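Local coordinates for 2-c-methyl-d-erythritol 4-phosphate cytidylyltransferase (PDB 2VSH) that transfers the cytidylyl group of CTP to D-ribitol 5-phosphate, making the CDP-activated ribitol used for teichoic acid precursors in Streptococcus pneumoniae, at the interface of chains A and B. Numbering follows the deposited sequence. Chains: chain A/B, 2-c-methyl-d-erythritol 4-phosphate cytidylyltransferase.

Contacts 1 and 2 are two patches of one two-fold symmetric interface between identical chains, with the centres of their C-alpha atoms about 18 Å apart. In contact 1 strand 147-149 of chain A pairs with strand 165-169 of chain B. Contact 2 takes in the same strand of chain B at its margin, through B:Val148, and B:Ser150 just after it; the stretch that follows, 154-156, lies along strand 208-212 of chain A. The same stretch of chain thus meets the partner at two places. Each patch has a twin with the chains exchanged, and the reciprocal pairing is consistent with a dimer.

Contact 1: the interface of chains A and B. Residues chain A 146-150, 165; chain B 147, 164-166.
A:Val148 and B:Tyr166 pair through their backbones in an antiparallel bridge between strand 147-149 of chain A and strand 165-169 of chain B, and A:Glu149 forms the neighbouring bridge with B:Leu165. A:Val148 N gives a nearly straight hydrogen bond to B:Tyr166 O (2.8 Å, 176° at the hydrogen), and B:Tyr166 N returns one to A:Val148 O that is more bent at the hydrogen. Two residues on along chain A, A:Ser150 N bonds to B:His164 O at 2.8 Å, which carries the pairing past the end of the short strand.

The ring of B:Tyr166 lies alongside this seam and turns an edge to it, with the carbonyl oxygens of A:Val148 and A:Ser150 in the ring plane. CG stands anti to the carbonyl carbon (chi1 -65°), which lays the ring along chain A as far as A:Ser150, whose CB is 3.7 Å from B:Tyr166 CE2. At the far end of the ring the phenol OH shares a water with A:Ser150 O. The water lies 3.0 Å from B:Tyr166 OH and 2.6 Å from A:Ser150 O, tying the side chain to the backbone of the partner.

Side chains of the paired strands make the aliphatic part of the contact. B:Leu165 points its CD2 methyl between A:Ile147 CG2, 3.9 Å away, and the CB of A:Glu149, crossing both side chains at a slant. A:Ile147 and B:Ile147 meet tip to tip, their CD1 methyls 4.0 Å apart; in each, CG1 is anti to the carbonyl carbon, and the CG1-CD1 branch reaches toward the other chain. A:Leu165 uses CD2 to touch B:Ile147 CG2, the exchanged counterpart of the leucine contact on chain B.

The meeting of like isoleucines puts this patch close to the two-fold relation of the chains. It lies in the bridge between the two globular bodies, where strand 147-149 of one subunit adds to strand 165-169 of the other, so that sheet pairing continues across the two-chain assembly, probably the dimer.

Contact 2: the interface of chains A and B. Residues chain A 202, 207-210; chain B 148, 150, 154-156.
A:Val208 and A:Leu210, at alternate positions of strand 208-212, hydrogen-bond to the loop segment B:Gln154 to B:Ile156, and A:Ala209 forms an antiparallel bridge with B:Phe155. B:Ile156 N donates to A:Val208 O at 2.9 Å, while A:Leu210 N approaches B:Gln154 O from above the carbonyl plane, a less well directed bond of 3.1 Å. Two waters extend the pairing: one joins A:Val208 N to B:Ile156 O, and the other lies between A:Leu210 O and B:Gln154 O.

B:Ile156 is the main apolar side chain reaching into chain A, and its branches divide the work. CG2, anti to the backbone N, meets A:Val202 CG2 of helix 197-203 at 3.5 Å, a tight contact in which the side chains cross at about a right angle. The other branch turns to the strand, with CG1 3.5 Å from A:Leu210 CD2 and the terminal CD1 3.7 Å from A:Val208 CG1. The second methyl of A:Leu210, CD1, rests against B:Ser150 CB at 3.8 Å.

On the opposite side of the segment, B:Phe155 meets A:Asp207 OD2 through the root of its side chain, CB and CG, and the carboxylate and ring planes stand 86° apart. Within chain B, B:Ser150 OG donates to B:Phe155 O at 2.6 Å, from above the carbonyl plane, and may brace the segment.

Chain B thus lays a loop segment along a strand of chain A and wedges an isoleucine between that strand and a helix, probably helping to fasten this stretch to its partner in the dimer.

Contact 1: the interface of chains A and B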
# COMPACT_ATOMS: atom_id res chain seq x y z
N THR A 146 1.11 -1.33 7.07
CA THR A 146 2.25 -1.22 7.96
C THR A 146 3.51 -1.13 7.09
O THR A 146 3.68 -1.89 6.14
CB THR A 146 2.32 -2.34 9.02
OG1 THR A 146 3.68 -2.75 9.18
CG2 THR A 146 1.49 -3.53 8.61
N ILE A 147 4.35 -0.15 7.40
CA ILE A 147 5.53 0.13 6.59
C ILE A 147 6.79 -0.26 7.35
O ILE A 147 7.00 0.15 8.50
CB ILE A 147 5.58 1.63 6.16
CG1 ILE A 147 4.40 1.97 5.22
CG2 ILE A 147 6.90 1.98 5.52
CD1 ILE A 147 4.21 1.01 4.03
N VAL A 148 7.61 -1.07 6.69
CA VAL A 148 8.89 -1.51 7.22
C VAL A 148 10.02 -0.97 6.33
O VAL A 148 9.92 -0.98 5.10
CB VAL A 148 8.90 -3.06 7.32
CG1 VAL A 148 10.26 -3.63 7.10
CG2 VAL A 148 8.33 -3.49 8.66
N GLU A 149 11.10 -0.48 6.95
CA GLU A 149 12.27 0.01 6.22
C GLU A 149 13.41 -1.02 6.26
O GLU A 149 13.72 -1.59 7.31
CB GLU A 149 12.77 1.33 6.80
CG GLU A 149 13.79 2.05 5.93
CD GLU A 149 14.82 2.79 6.75
OE1 GLU A 149 15.77 2.14 7.26
OE2 GLU A 149 14.67 4.02 6.89
N SER A 150 14.01 -1.24 5.10
CA SER A 150 15.23 -2.03 5.01
C SER A 150 16.10 -1.46 3.91
O SER A 150 15.74 -1.55 2.73
CB SER A 150 14.91 -3.50 4.73
OG SER A 150 16.10 -4.27 4.65
N LEU A 165 2.88 8.65 9.03
CA LEU A 165 2.98 8.17 7.67
C LEU A 165 1.68 8.36 6.89
O LEU A 165 0.59 8.22 7.43
CB LEU A 165 3.43 6.70 7.62
CG LEU A 165 4.77 6.34 8.30
CD1 LEU A 165 5.04 4.83 8.23
CD2 LEU A 165 5.95 7.14 7.70
N ILE B 147 5.52 6.81 0.10
CA ILE B 147 5.17 7.06 1.47
C ILE B 147 5.68 8.46 1.81
O ILE B 147 6.81 8.81 1.46
CB ILE B 147 5.77 5.97 2.42
CG1 ILE B 147 5.17 4.59 2.11
CG2 ILE B 147 5.56 6.33 3.90
CD1 ILE B 147 3.64 4.56 2.15
N HIS B 164 13.66 1.54 -0.39
CA HIS B 164 14.01 0.92 0.90
C HIS B 164 12.80 0.56 1.76
O HIS B 164 12.96 0.09 2.88
CB HIS B 164 14.97 1.82 1.68
CG HIS B 164 16.28 2.07 0.99
ND1 HIS B 164 17.01 3.22 1.18
CD2 HIS B 164 16.98 1.32 0.11
CE1 HIS B 164 18.12 3.17 0.45
NE2 HIS B 164 18.12 2.02 -0.20
N LEU B 165 11.61 0.78 1.22
CA LEU B 165 10.37 0.62 1.98
C LEU B 165 9.61 -0.60 1.52
O LEU B 165 9.63 -0.95 0.34
CB LEU B 165 9.50 1.88 1.92
CG LEU B 165 10.10 3.15 2.55
CD1 LEU B 165 9.15 4.32 2.30
CD2 LEU B 165 10.33 2.97 4.04
N TYR B 166 8.96 -1.24 2.50
CA TYR B 166 8.27 -2.50 2.29
C TYR B 166 6.93 -2.45 3.01
O TYR B 166 6.81 -1.87 4.10
CB TYR B 166 9.14 -3.64 2.83
CG TYR B 166 10.43 -3.80 2.06
CD1 TYR B 166 10.49 -4.62 0.94
CD2 TYR B 166 11.58 -3.10 2.43
CE1 TYR B 166 11.66 -4.77 0.20
CE2 TYR B 166 12.76 -3.24 1.70
CZ TYR B 166 12.79 -4.08 0.58
OH TYR B 166 13.95 -4.24 -0.15
O HOH W 1 16.11 -2.19 0.28

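Contact 2: the interface of chains A and B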
# COMPACT_ATOMS: atom_id res chain seq x y z
N VAL A 202 10.70 19.12 -1.20
CA VAL A 202 11.01 18.79 0.20
C VAL A 202 12.52 18.84 0.50
O VAL A 202 12.95 19.48 1.48
CB VAL A 202 10.36 17.42 0.61
CG1 VAL A 202 10.90 16.90 1.91
CG2 VAL A 202 8.85 17.56 0.69
N ASP A 207 8.27 24.40 1.43
CA ASP A 207 7.06 24.17 2.20
C ASP A 207 6.00 23.43 1.36
O ASP A 207 5.35 24.03 0.50
CB ASP A 207 6.52 25.52 2.70
CG ASP A 207 5.19 25.39 3.47
OD1 ASP A 207 4.40 26.36 3.46
OD2 ASP A 207 4.93 24.33 4.08
N VAL A 208 5.85 22.13 1.61
CA VAL A 208 4.90 21.30 0.88
C VAL A 208 3.73 20.93 1.81
O VAL A 208 3.88 20.09 2.71
CB VAL A 208 5.55 20.02 0.29
CG1 VAL A 208 4.58 19.33 -0.68
CG2 VAL A 208 6.87 20.33 -0.43
N ALA A 209 2.59 21.57 1.58
CA ALA A 209 1.37 21.34 2.36
C ALA A 209 0.74 20.00 1.99
O ALA A 209 0.89 19.52 0.86
CB ALA A 209 0.37 22.45 2.09
N LEU A 210 0.02 19.41 2.96
CA LEU A 210 -0.73 18.19 2.70
C LEU A 210 -2.15 18.55 2.26
O LEU A 210 -2.82 19.35 2.91
CB LEU A 210 -0.78 17.31 3.97
CG LEU A 210 0.57 16.90 4.58
CD1 LEU A 210 0.37 16.02 5.83
CD2 LEU A 210 1.46 16.21 3.56
N VAL B 148 4.82 9.22 2.48
CA VAL B 148 5.09 10.60 2.86
C VAL B 148 5.07 10.69 4.39
O VAL B 148 4.17 10.16 5.04
CB VAL B 148 4.04 11.56 2.22
CG1 VAL B 148 4.16 12.97 2.77
CG2 VAL B 148 4.17 11.57 0.70
N SER B 150 4.95 13.24 7.71
CA SER B 150 4.76 14.56 8.30
C SER B 150 4.59 14.35 9.77
O SER B 150 3.59 13.77 10.19
CB SER B 150 3.53 15.29 7.75
OG SER B 150 3.37 16.54 8.43
N GLN B 154 0.78 19.02 8.75
CA GLN B 154 0.53 20.24 7.98
C GLN B 154 1.44 20.32 6.77
O GLN B 154 0.99 20.65 5.67
CB GLN B 154 0.75 21.48 8.85
CG GLN B 154 -0.49 22.01 9.54
CD GLN B 154 -0.18 23.18 10.46
OE1 GLN B 154 -0.22 23.04 11.68
NE2 GLN B 154 0.15 24.34 9.88
N PHE B 155 2.73 20.04 6.97
CA PHE B 155 3.68 20.00 5.86
C PHE B 155 4.57 18.76 5.92
O PHE B 155 4.77 18.17 6.99
CB PHE B 155 4.50 21.31 5.75
CG PHE B 155 5.37 21.59 6.94
CD1 PHE B 155 6.66 21.06 7.03
CD2 PHE B 155 4.91 22.43 7.96
CE1 PHE B 155 7.46 21.32 8.13
CE2 PHE B 155 5.72 22.71 9.07
CZ PHE B 155 6.99 22.15 9.15
N ILE B 156 5.11 18.38 4.77
CA ILE B 156 5.95 17.19 4.67
C ILE B 156 7.31 17.42 5.33
O ILE B 156 7.99 18.41 5.01
CB ILE B 156 6.18 16.79 3.19
CG1 ILE B 156 4.84 16.42 2.52
CG2 ILE B 156 7.21 15.69 3.11
CD1 ILE B 156 4.92 16.11 1.05
O HOH W 2 7.65 20.64 3.46
O HOH W 3 -1.77 21.05 4.73